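Catechol 2,3-dioxygenase (Rhodococcus sp., PDB 2WL9) probably catalyses the iron-dependent extradiol ring cleavage of catechols by molecular oxygen, a step in the breakdown of aromatic hydrocarbons. Local coordinates at residues C[37-42]-C[98-102]; C[110-114]-C[152-156]; C[147-153]-C[208-214]. All coordinates share one frame. Residues are numbered along the deposited sequence.

Interaction 1 (C[37-42]-C[98-102]); sequences EDDRIY and AERRV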
loop_
_atom_site.group_PDB
_atom_site.type_symbol
_atom_site.label_atom_id
_atom_site.label_comp_id
_atom_site.label_asym_id
_atom_site.label_seq_id
_atom_site.Cartn_x
_atom_site.Cartn_y
_atom_site.Cartn_z
ATOM N N GLU C 37 16.545 -17.889 42.662
ATOM C CA GLU C 37 16.137 -17.192 43.870
ATOM C C GLU C 37 15.289 -18.127 44.704
ATOM O O GLU C 37 14.368 -18.777 44.200
ATOM C CB GLU C 37 15.385 -15.905 43.541
ATOM C CG GLU C 37 16.304 -14.765 43.122
ATOM C CD GLU C 37 15.620 -13.757 42.223
ATOM O OE1 GLU C 37 15.774 -12.540 42.467
ATOM O OE2 GLU C 37 14.931 -14.179 41.269
ATOM N N ASP C 38 15.621 -18.192 45.986
ATOM C CA ASP C 38 15.011 -19.135 46.910
ATOM C C ASP C 38 13.530 -18.860 47.185
ATOM O O ASP C 38 12.818 -19.742 47.665
ATOM C CB ASP C 38 15.814 -19.183 48.223
ATOM C CG ASP C 38 16.241 -17.797 48.713
ATOM O OD1 ASP C 38 16.217 -16.823 47.918
ATOM O OD2 ASP C 38 16.613 -17.685 49.901
ATOM N N ASP C 39 13.060 -17.657 46.855
ATOM C CA ASP C 39 11.716 -17.243 47.251
ATOM C C ASP C 39 10.785 -16.835 46.113
ATOM O O ASP C 39 9.629 -16.496 46.357
ATOM C CB ASP C 39 11.783 -16.118 48.297
ATOM C CG ASP C 39 12.383 -14.821 47.748
ATOM O OD1 ASP C 39 12.979 -14.822 46.647
ATOM O OD2 ASP C 39 12.254 -13.788 48.436
ATOM N N ARG C 40 11.283 -16.866 44.882
ATOM C CA ARG C 40 10.509 -16.362 43.752
ATOM C C ARG C 40 10.893 -16.988 42.417
ATOM O O ARG C 40 12.017 -17.446 42.229
ATOM C CB ARG C 40 10.613 -14.836 43.676
ATOM C CG ARG C 40 11.966 -14.310 43.226
ATOM C CD ARG C 40 12.085 -12.823 43.503
ATOM N NE ARG C 40 12.309 -12.573 44.924
ATOM C CZ ARG C 40 12.346 -11.365 45.477
ATOM N NH1 ARG C 40 12.169 -10.278 44.728
ATOM N NH2 ARG C 40 12.558 -11.248 46.779
ATOM N N ILE C 41 9.927 -17.011 41.506
ATOM C CA ILE C 41 10.170 -17.330 40.104
ATOM C C ILE C 41 9.418 -16.305 39.257
ATOM O O ILE C 41 8.737 -15.425 39.804
ATOM C CB ILE C 41 9.755 -18.783 39.744
ATOM C CG1 ILE C 41 8.269 -19.016 40.026
ATOM C CG2 ILE C 41 10.642 -19.800 40.472
ATOM C CD1 ILE C 41 7.708 -20.266 39.377
ATOM N N TYR C 42 9.553 -16.399 37.937
ATOM C CA TYR C 42 8.964 -15.402 37.040
ATOM C C TYR C 42 8.173 -16.039 35.904
ATOM O O TYR C 42 8.458 -17.158 35.474
ATOM C CB TYR C 42 10.039 -14.488 36.432
ATOM C CG TYR C 42 10.988 -13.856 37.427
ATOM C CD1 TYR C 42 10.808 -12.544 37.864
ATOM C CD2 TYR C 42 12.071 -14.578 37.926
ATOM C CE1 TYR C 42 11.680 -11.972 38.788
ATOM C CE2 TYR C 42 12.938 -14.027 38.840
ATOM C CZ TYR C 42 12.745 -12.726 39.266
ATOM O OH TYR C 42 13.623 -12.199 40.174
ATOM N N ALA C 98 17.387 -3.083 40.581
ATOM C CA ALA C 98 17.914 -4.386 40.175
ATOM C C ALA C 98 16.996 -5.548 40.556
ATOM O O ALA C 98 16.847 -6.505 39.793
ATOM C CB ALA C 98 19.315 -4.600 40.743
ATOM N N GLU C 99 16.387 -5.470 41.738
ATOM C CA GLU C 99 15.456 -6.499 42.191
ATOM C C GLU C 99 14.285 -6.681 41.211
ATOM O O GLU C 99 13.992 -7.802 40.771
ATOM C CB GLU C 99 14.939 -6.172 43.599
ATOM C CG GLU C 99 14.326 -7.366 44.297
ATOM C CD GLU C 99 13.518 -6.994 45.527
ATOM O OE1 GLU C 99 13.416 -5.791 45.862
ATOM O OE2 GLU C 99 12.976 -7.920 46.163
ATOM N N ARG C 100 13.640 -5.573 40.863
ATOM C CA ARG C 100 12.526 -5.559 39.907
ATOM C C ARG C 100 12.969 -5.789 38.453
ATOM O O ARG C 100 12.128 -5.903 37.552
ATOM C CB ARG C 100 11.768 -4.227 40.010
ATOM C CG ARG C 100 11.113 -3.961 41.370
ATOM C CD ARG C 100 9.919 -4.881 41.641
ATOM N NE ARG C 100 9.198 -4.429 42.829
ATOM C CZ ARG C 100 9.309 -4.965 44.044
ATOM N NH1 ARG C 100 10.085 -6.023 44.259
ATOM N NH2 ARG C 100 8.615 -4.450 45.046
ATOM N N ARG C 101 14.281 -5.875 38.241
ATOM C CA ARG C 101 14.916 -5.952 36.901
ATOM C C ARG C 101 14.592 -4.734 36.032
ATOM O O ARG C 101 14.173 -4.864 34.872
ATOM C CB ARG C 101 14.583 -7.256 36.149
ATOM C CG ARG C 101 14.634 -8.528 36.962
ATOM C CD ARG C 101 15.996 -8.755 37.593
ATOM N NE ARG C 101 16.011 -10.049 38.261
ATOM C CZ ARG C 101 16.350 -11.186 37.666
ATOM N NH1 ARG C 101 16.722 -11.192 36.389
ATOM N NH2 ARG C 101 16.313 -12.323 38.354
ATOM N N VAL C 102 14.794 -3.554 36.607
ATOM C CA VAL C 102 14.570 -2.280 35.920
ATOM C C VAL C 102 15.752 -1.348 36.182
ATOM O O VAL C 102 16.623 -1.651 37.008
ATOM C CB VAL C 102 13.243 -1.587 36.356
ATOM C CG1 VAL C 102 12.038 -2.456 36.019
ATOM C CG2 VAL C 102 13.264 -1.207 37.854
HETATM O O HOH W 1 12.512 -10.029 41.649
#
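Glu99, in the last turn of helix 94-100, makes the strongest link to the 37-42 segment. Its side chain leaves the helix sideways, but the extended t, t conformation carries the carboxylate out to the start of strand 40-44, where Arg40 NH1 donates to Glu99 OE2 at 2.9 Å and Arg40 NH2 adds a weak bond to the same oxygen. The far side of that guanidinium is held by its sequence neighbour, with Arg40 NE to Asp39 OD1 at 2.9 Å and Arg40 NH2 to Asp39 OD2 at 3.0 Å, so Arg40 is fixed between two carboxylates. The backbone of Glu99 takes part as well: a water donates to Glu99 O and to Tyr42 OH, 2.8 Å each, and accepts from Arg40 NH1 at 3.1 Å. Arg100 points its CA-to-CB bond away and pairs with Glu117. At Arg101 the chain leaves the helix with positive phi in a Schellman motif, and this turn sends the side chain toward the strand. Asp35 is its main partner; Arg101 NH2 also gives a weak bond to Tyr42 OH (3.3 Å) and a long salt bridge to Glu37 OE2 (3.7 Å), the oxygen that accepts from Tyr42 OH at 2.6 Å. Asp39, Arg40, Glu99 and Arg100 form a salt-bridge network at the surface, with the Glu37, Tyr42 and Arg101 cluster beside it; together they join a helix C-terminus to a sheet strand within the N-terminal domain of the vicinal oxygen chelate fold.

Interaction 2 (C[110-114]-C[152-156]); sequences DPGGN and IREDD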
loop_
_atom_site.group_PDB
_atom_site.type_symbol
_atom_site.label_atom_id
_atom_site.label_comp_id
_atom_site.label_asym_id
_atom_site.label_seq_id
_atom_site.Cartn_x
_atom_site.Cartn_y
_atom_site.Cartn_z
ATOM N N ASP C 110 -1.646 3.484 45.537
ATOM C CA ASP C 110 -2.806 4.175 44.987
ATOM C C ASP C 110 -3.799 4.463 46.125
ATOM O O ASP C 110 -3.531 4.086 47.272
ATOM C CB ASP C 110 -3.408 3.412 43.786
ATOM C CG ASP C 110 -4.324 2.259 44.181
ATOM O OD1 ASP C 110 -4.552 1.998 45.382
ATOM O OD2 ASP C 110 -4.825 1.601 43.243
ATOM N N PRO C 111 -4.925 5.147 45.834
ATOM C CA PRO C 111 -5.831 5.499 46.935
ATOM C C PRO C 111 -6.516 4.299 47.583
ATOM O O PRO C 111 -6.884 4.368 48.757
ATOM C CB PRO C 111 -6.861 6.411 46.266
ATOM C CG PRO C 111 -6.136 6.988 45.094
ATOM C CD PRO C 111 -5.290 5.854 44.592
ATOM N N GLY C 112 -6.666 3.211 46.830
ATOM C CA GLY C 112 -7.226 1.966 47.351
ATOM C C GLY C 112 -6.246 1.176 48.204
ATOM O O GLY C 112 -6.592 0.118 48.728
ATOM N N GLY C 113 -5.026 1.694 48.332
ATOM C CA GLY C 113 -3.967 1.051 49.104
ATOM C C GLY C 113 -3.196 -0.018 48.348
ATOM O O GLY C 113 -2.433 -0.773 48.951
ATOM N N ASN C 114 -3.385 -0.084 47.028
ATOM C CA ASN C 114 -2.655 -1.040 46.192
ATOM C C ASN C 114 -1.220 -0.569 45.928
ATOM O O ASN C 114 -1.019 0.531 45.402
ATOM C CB ASN C 114 -3.395 -1.287 44.874
ATOM C CG ASN C 114 -4.846 -1.683 45.079
ATOM O OD1 ASN C 114 -5.762 -0.975 44.650
ATOM N ND2 ASN C 114 -5.066 -2.809 45.742
ATOM N N ILE C 152 -8.869 -3.864 39.834
ATOM C CA ILE C 152 -8.335 -3.785 41.196
ATOM C C ILE C 152 -9.294 -3.075 42.153
ATOM O O ILE C 152 -10.181 -2.338 41.720
ATOM C CB ILE C 152 -6.925 -3.134 41.230
ATOM C CG1 ILE C 152 -6.949 -1.713 40.644
ATOM C CG2 ILE C 152 -5.902 -4.031 40.505
ATOM C CD1 ILE C 152 -5.640 -0.950 40.813
ATOM N N ARG C 153 -9.104 -3.312 43.448
ATOM C CA ARG C 153 -9.978 -2.772 44.486
ATOM C C ARG C 153 -9.773 -1.277 44.693
ATOM O O ARG C 153 -8.646 -0.805 44.848
ATOM C CB ARG C 153 -9.755 -3.529 45.797
ATOM C CG ARG C 153 -10.788 -3.267 46.885
ATOM C CD ARG C 153 -10.618 -4.264 48.020
ATOM N NE ARG C 153 -9.278 -4.193 48.598
ATOM C CZ ARG C 153 -8.723 -5.145 49.342
ATOM N NH1 ARG C 153 -9.388 -6.260 49.615
ATOM N NH2 ARG C 153 -7.494 -4.981 49.815
ATOM N N GLU C 154 -10.873 -0.534 44.674
ATOM C CA GLU C 154 -10.838 0.882 45.004
ATOM C C GLU C 154 -12.027 1.208 45.892
ATOM O O GLU C 154 -13.171 1.091 45.458
ATOM C CB GLU C 154 -10.864 1.754 43.740
ATOM C CG GLU C 154 -9.746 1.492 42.741
ATOM C CD GLU C 154 -8.351 1.812 43.258
ATOM O OE1 GLU C 154 -8.202 2.601 44.214
ATOM O OE2 GLU C 154 -7.392 1.272 42.676
ATOM N N ASP C 155 -11.754 1.601 47.135
ATOM C CA ASP C 155 -12.808 2.044 48.057
ATOM C C ASP C 155 -13.341 3.432 47.690
ATOM O O ASP C 155 -14.464 3.799 48.062
ATOM C CB ASP C 155 -12.301 2.033 49.506
ATOM C CG ASP C 155 -11.266 3.123 49.786
ATOM O OD1 ASP C 155 -10.364 3.348 48.947
ATOM O OD2 ASP C 155 -11.358 3.758 50.858
ATOM N N ASP C 156 -12.520 4.205 46.986
ATOM C CA ASP C 156 -12.901 5.536 46.534
ATOM C C ASP C 156 -12.630 5.634 45.039
ATOM O O ASP C 156 -11.497 5.906 44.623
ATOM C CB ASP C 156 -12.110 6.607 47.291
ATOM C CG ASP C 156 -12.641 8.014 47.061
ATOM O OD1 ASP C 156 -13.129 8.322 45.950
ATOM O OD2 ASP C 156 -12.562 8.828 48.005
#
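Two loops meet here in a compact polar contact between the N-terminal and C-terminal halves of the chain: the tight connection from strand 104-109 to strand 115-120, and the link from strand 149-152 into helix 157-167. The first is a beta hairpin turn. Asp110 to Gly113 form a type I turn, closed by Gly113 N to Asp110 O at 3.0 Å, and Asp110 N bonds to Asn114 O, also at 3.0 Å. Asp110 OD1 turns inward to accept from Asn114 N at 2.9 Å. Its other oxygen, OD2, faces the second loop, lying 2.6 Å from Glu154 OE2; two carboxylate oxygens so close suggest that one of the acids is protonated. Tyr164, on helix 157-167, is hydrogen-bonded to the same Asp110 oxygen. In the vicinal oxygen chelate fold of type I extradiol dioxygenases such halves are related modules, so this turn lies where one packs on the other. The backbones come nearest at Gly112, whose CA is 4.4 Å from Glu154 CA, and a CB there would collide with Arg153 O and Glu154 OE1. Gly112 N lies 3.1 Å from Glu154 OE1. Beside this polar patch, Ile152 CD1 packs 3.6 Å from Asp110 OD2. At the far end Asp156 takes the N-cap position of helix 157-167, its OD1 accepting from Glu159 N.

Interaction 3 (C[147-153]-C[208-214]); sequences LGHIIIR and KRINHLM. With FE (Fe (III) ion), chain K.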
loop_
_atom_site.group_PDB
_atom_site.type_symbol
_atom_site.label_atom_id
_atom_site.label_comp_id
_atom_site.label_asym_id
_atom_site.label_seq_id
_atom_site.Cartn_x
_atom_site.Cartn_y
_atom_site.Cartn_z
ATOM N N LEU C 147 1.378 -5.979 29.692
ATOM C CA LEU C 147 1.057 -7.407 29.828
ATOM C C LEU C 147 -0.409 -7.754 29.571
ATOM O O LEU C 147 -0.719 -8.890 29.236
ATOM C CB LEU C 147 1.519 -7.978 31.180
ATOM C CG LEU C 147 0.694 -7.737 32.443
ATOM C CD1 LEU C 147 0.881 -8.875 33.447
ATOM C CD2 LEU C 147 1.113 -6.423 33.058
ATOM N N GLY C 148 -1.296 -6.775 29.731
ATOM C CA GLY C 148 -2.737 -6.998 29.637
ATOM C C GLY C 148 -3.444 -5.922 30.438
ATOM O O GLY C 148 -2.984 -4.786 30.471
ATOM N N HIS C 149 -4.556 -6.268 31.083
ATOM C CA HIS C 149 -5.221 -5.337 31.996
ATOM C C HIS C 149 -5.693 -5.994 33.276
ATOM O O HIS C 149 -5.792 -7.216 33.348
ATOM C CB HIS C 149 -6.373 -4.592 31.317
ATOM C CG HIS C 149 -7.594 -5.420 31.069
ATOM N ND1 HIS C 149 -8.041 -5.718 29.800
ATOM C CD2 HIS C 149 -8.487 -5.978 31.924
ATOM C CE1 HIS C 149 -9.147 -6.436 29.883
ATOM N NE2 HIS C 149 -9.437 -6.610 31.161
ATOM N N ILE C 150 -6.011 -5.169 34.268
ATOM C CA ILE C 150 -6.388 -5.641 35.595
ATOM C C ILE C 150 -7.558 -4.857 36.177
ATOM O O ILE C 150 -7.664 -3.639 35.986
ATOM C CB ILE C 150 -5.198 -5.558 36.594
ATOM C CG1 ILE C 150 -4.624 -4.129 36.644
ATOM C CG2 ILE C 150 -4.133 -6.609 36.242
ATOM C CD1 ILE C 150 -3.472 -3.929 37.624
ATOM N N ILE C 151 -8.426 -5.564 36.893
ATOM C CA ILE C 151 -9.426 -4.915 37.732
ATOM C C ILE C 151 -8.992 -5.020 39.189
ATOM O O ILE C 151 -8.761 -6.126 39.704
ATOM C CB ILE C 151 -10.841 -5.492 37.527
ATOM C CG1 ILE C 151 -11.408 -5.001 36.193
ATOM C CG2 ILE C 151 -11.766 -5.086 38.686
ATOM C CD1 ILE C 151 -12.891 -5.292 35.978
ATOM N N ILE C 152 -8.869 -3.864 39.834
ATOM C CA ILE C 152 -8.335 -3.785 41.196
ATOM C C ILE C 152 -9.294 -3.075 42.153
ATOM O O ILE C 152 -10.181 -2.338 41.720
ATOM C CB ILE C 152 -6.925 -3.134 41.230
ATOM C CG1 ILE C 152 -6.949 -1.713 40.644
ATOM C CG2 ILE C 152 -5.902 -4.031 40.505
ATOM C CD1 ILE C 152 -5.640 -0.950 40.813
ATOM N N ARG C 153 -9.104 -3.312 43.448
ATOM C CA ARG C 153 -9.978 -2.772 44.486
ATOM C C ARG C 153 -9.773 -1.277 44.693
ATOM O O ARG C 153 -8.646 -0.805 44.848
ATOM C CB ARG C 153 -9.755 -3.529 45.797
ATOM C CG ARG C 153 -10.788 -3.267 46.885
ATOM C CD ARG C 153 -10.618 -4.264 48.020
ATOM N NE ARG C 153 -9.278 -4.193 48.598
ATOM C CZ ARG C 153 -8.723 -5.145 49.342
ATOM N NH1 ARG C 153 -9.388 -6.260 49.615
ATOM N NH2 ARG C 153 -7.494 -4.981 49.815
ATOM N N LYS C 208 -10.207 -9.426 47.602
ATOM C CA LYS C 208 -8.783 -9.398 47.275
ATOM C C LYS C 208 -8.427 -8.071 46.594
ATOM O O LYS C 208 -9.319 -7.340 46.162
ATOM C CB LYS C 208 -8.407 -10.601 46.399
ATOM C CG LYS C 208 -8.424 -11.942 47.150
ATOM C CD LYS C 208 -7.812 -13.073 46.331
ATOM C CE LYS C 208 -7.635 -14.346 47.174
ATOM N NZ LYS C 208 -8.923 -15.013 47.509
ATOM N N ARG C 209 -7.131 -7.756 46.520
ATOM C CA ARG C 209 -6.664 -6.541 45.841
ATOM C C ARG C 209 -6.985 -6.559 44.352
ATOM O O ARG C 209 -7.152 -5.508 43.734
ATOM C CB ARG C 209 -5.155 -6.364 46.003
ATOM C CG ARG C 209 -4.713 -5.782 47.329
ATOM C CD ARG C 209 -3.195 -5.697 47.374
ATOM N NE ARG C 209 -2.729 -5.068 48.609
ATOM C CZ ARG C 209 -1.549 -5.298 49.173
ATOM N NH1 ARG C 209 -0.697 -6.158 48.622
ATOM N NH2 ARG C 209 -1.221 -4.670 50.298
ATOM N N ILE C 210 -7.047 -7.762 43.787
ATOM C CA ILE C 210 -7.224 -7.945 42.344
ATOM C C ILE C 210 -8.419 -8.859 42.057
ATOM O O ILE C 210 -8.632 -9.864 42.753
ATOM C CB ILE C 210 -5.899 -8.471 41.691
ATOM C CG1 ILE C 210 -5.992 -8.552 40.160
ATOM C CG2 ILE C 210 -5.467 -9.813 42.297
ATOM C CD1 ILE C 210 -4.624 -8.441 39.459
ATOM N N ASN C 211 -9.216 -8.487 41.059
ATOM C CA ASN C 211 -10.312 -9.332 40.614
ATOM C C ASN C 211 -9.876 -10.224 39.461
ATOM O O ASN C 211 -10.050 -11.440 39.512
ATOM C CB ASN C 211 -11.532 -8.509 40.208
ATOM C CG ASN C 211 -12.619 -9.364 39.595
ATOM O OD1 ASN C 211 -13.286 -10.141 40.285
ATOM N ND2 ASN C 211 -12.798 -9.237 38.290
ATOM N N HIS C 212 -9.318 -9.615 38.421
ATOM C CA HIS C 212 -8.804 -10.389 37.300
ATOM C C HIS C 212 -7.632 -9.736 36.581
ATOM O O HIS C 212 -7.385 -8.543 36.720
ATOM C CB HIS C 212 -9.927 -10.767 36.312
ATOM C CG HIS C 212 -10.311 -9.675 35.361
ATOM N ND1 HIS C 212 -11.304 -8.762 35.637
ATOM C CD2 HIS C 212 -9.859 -9.375 34.121
ATOM C CE1 HIS C 212 -11.435 -7.934 34.613
ATOM N NE2 HIS C 212 -10.563 -8.279 33.686
ATOM N N LEU C 213 -6.961 -10.548 35.807
ATOM C CA LEU C 213 -5.964 -10.180 34.850
ATOM C C LEU C 213 -6.382 -10.741 33.506
ATOM O O LEU C 213 -6.706 -11.866 33.399
ATOM C CB LEU C 213 -4.601 -10.719 35.199
ATOM C CG LEU C 213 -3.509 -10.728 34.145
ATOM C CD1 LEU C 213 -3.144 -9.369 33.726
ATOM C CD2 LEU C 213 -2.344 -11.488 34.588
ATOM N N MET C 214 -6.331 -9.898 32.500
ATOM C CA MET C 214 -6.598 -10.278 31.138
ATOM C C MET C 214 -5.282 -10.330 30.363
ATOM O O MET C 214 -4.519 -9.471 30.461
ATOM C CB MET C 214 -7.494 -9.264 30.505
ATOM C CG MET C 214 -7.863 -9.531 29.178
ATOM S SD MET C 214 -6.715 -9.224 27.836
ATOM C CE MET C 214 -7.638 -9.517 26.502
HETATM FE FE FE K . -11.498 -7.637 31.569
HETATM O O HOH W 2 -4.743 -3.386 49.642
#
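On one face of this strand pair the apolar side chains gather: Ile150 CG2 lies 3.7 Å from Ile210 CD1 and 3.9 Å from Leu213 CD1, while Leu147 CD1 reaches the same Leu213 CD1 at 4.1 Å. Leu7 and Leu10 of strand 6-14 pack on Leu147 and Ile150, so this face looks into the interior against the N-terminal half. Beneath the side chains, the antiparallel strands are joined by a ladder of backbone bonds. His149 and Met214 form a hydrogen-bonded pair, with Met214 N to His149 O at 2.9 Å and His149 N to Met214 O at 3.3 Å. Ile150 faces Leu213 as a non-hydrogen-bonded pair. The chain turns a corner at Asn211, yet Asn211 N still reaches Ile151 O at 2.8 Å, and the ladder runs on to Arg153 N and Arg209 O at 3.0 Å. There the strands come to a partly exposed, polar end, where a water accepts from Arg153 NH2 (3.2 Å) and Arg209 NE (2.8 Å); Arg209 NH1 is bonded to Leu62 O. On the other face stand the two histidines. Met214 CB sits 3.4 Å from the centroid of the His149 ring in a CH-pi contact. His149 NE2 and His212 NE2 lie 3.2 Å apart because both bind the iron, at 2.3 and 2.4 Å. With Glu263 they make the two-histidine, one-carboxylate facial triad characteristic of extradiol dioxygenases.

The contacts follow one another along the chain. Interaction 1 closes within the N-terminal half before interaction 2 opens, and interaction 2 leads into interaction 3, with which it shares Ile152 and Arg153. Interaction 1 stands apart at the surface, its centre about 25 Å from that of interaction 2 and about 21 Å from that of interaction 3. The last two lie about 12 Å apart between centres and touch where the Asn114 side chain packs on Arg209. Strand 149-152 thus carries an iron ligand and, at its far end, runs into the loop that meets the N-terminal half, tying the metal-binding sheet directly to the seam between the two halves.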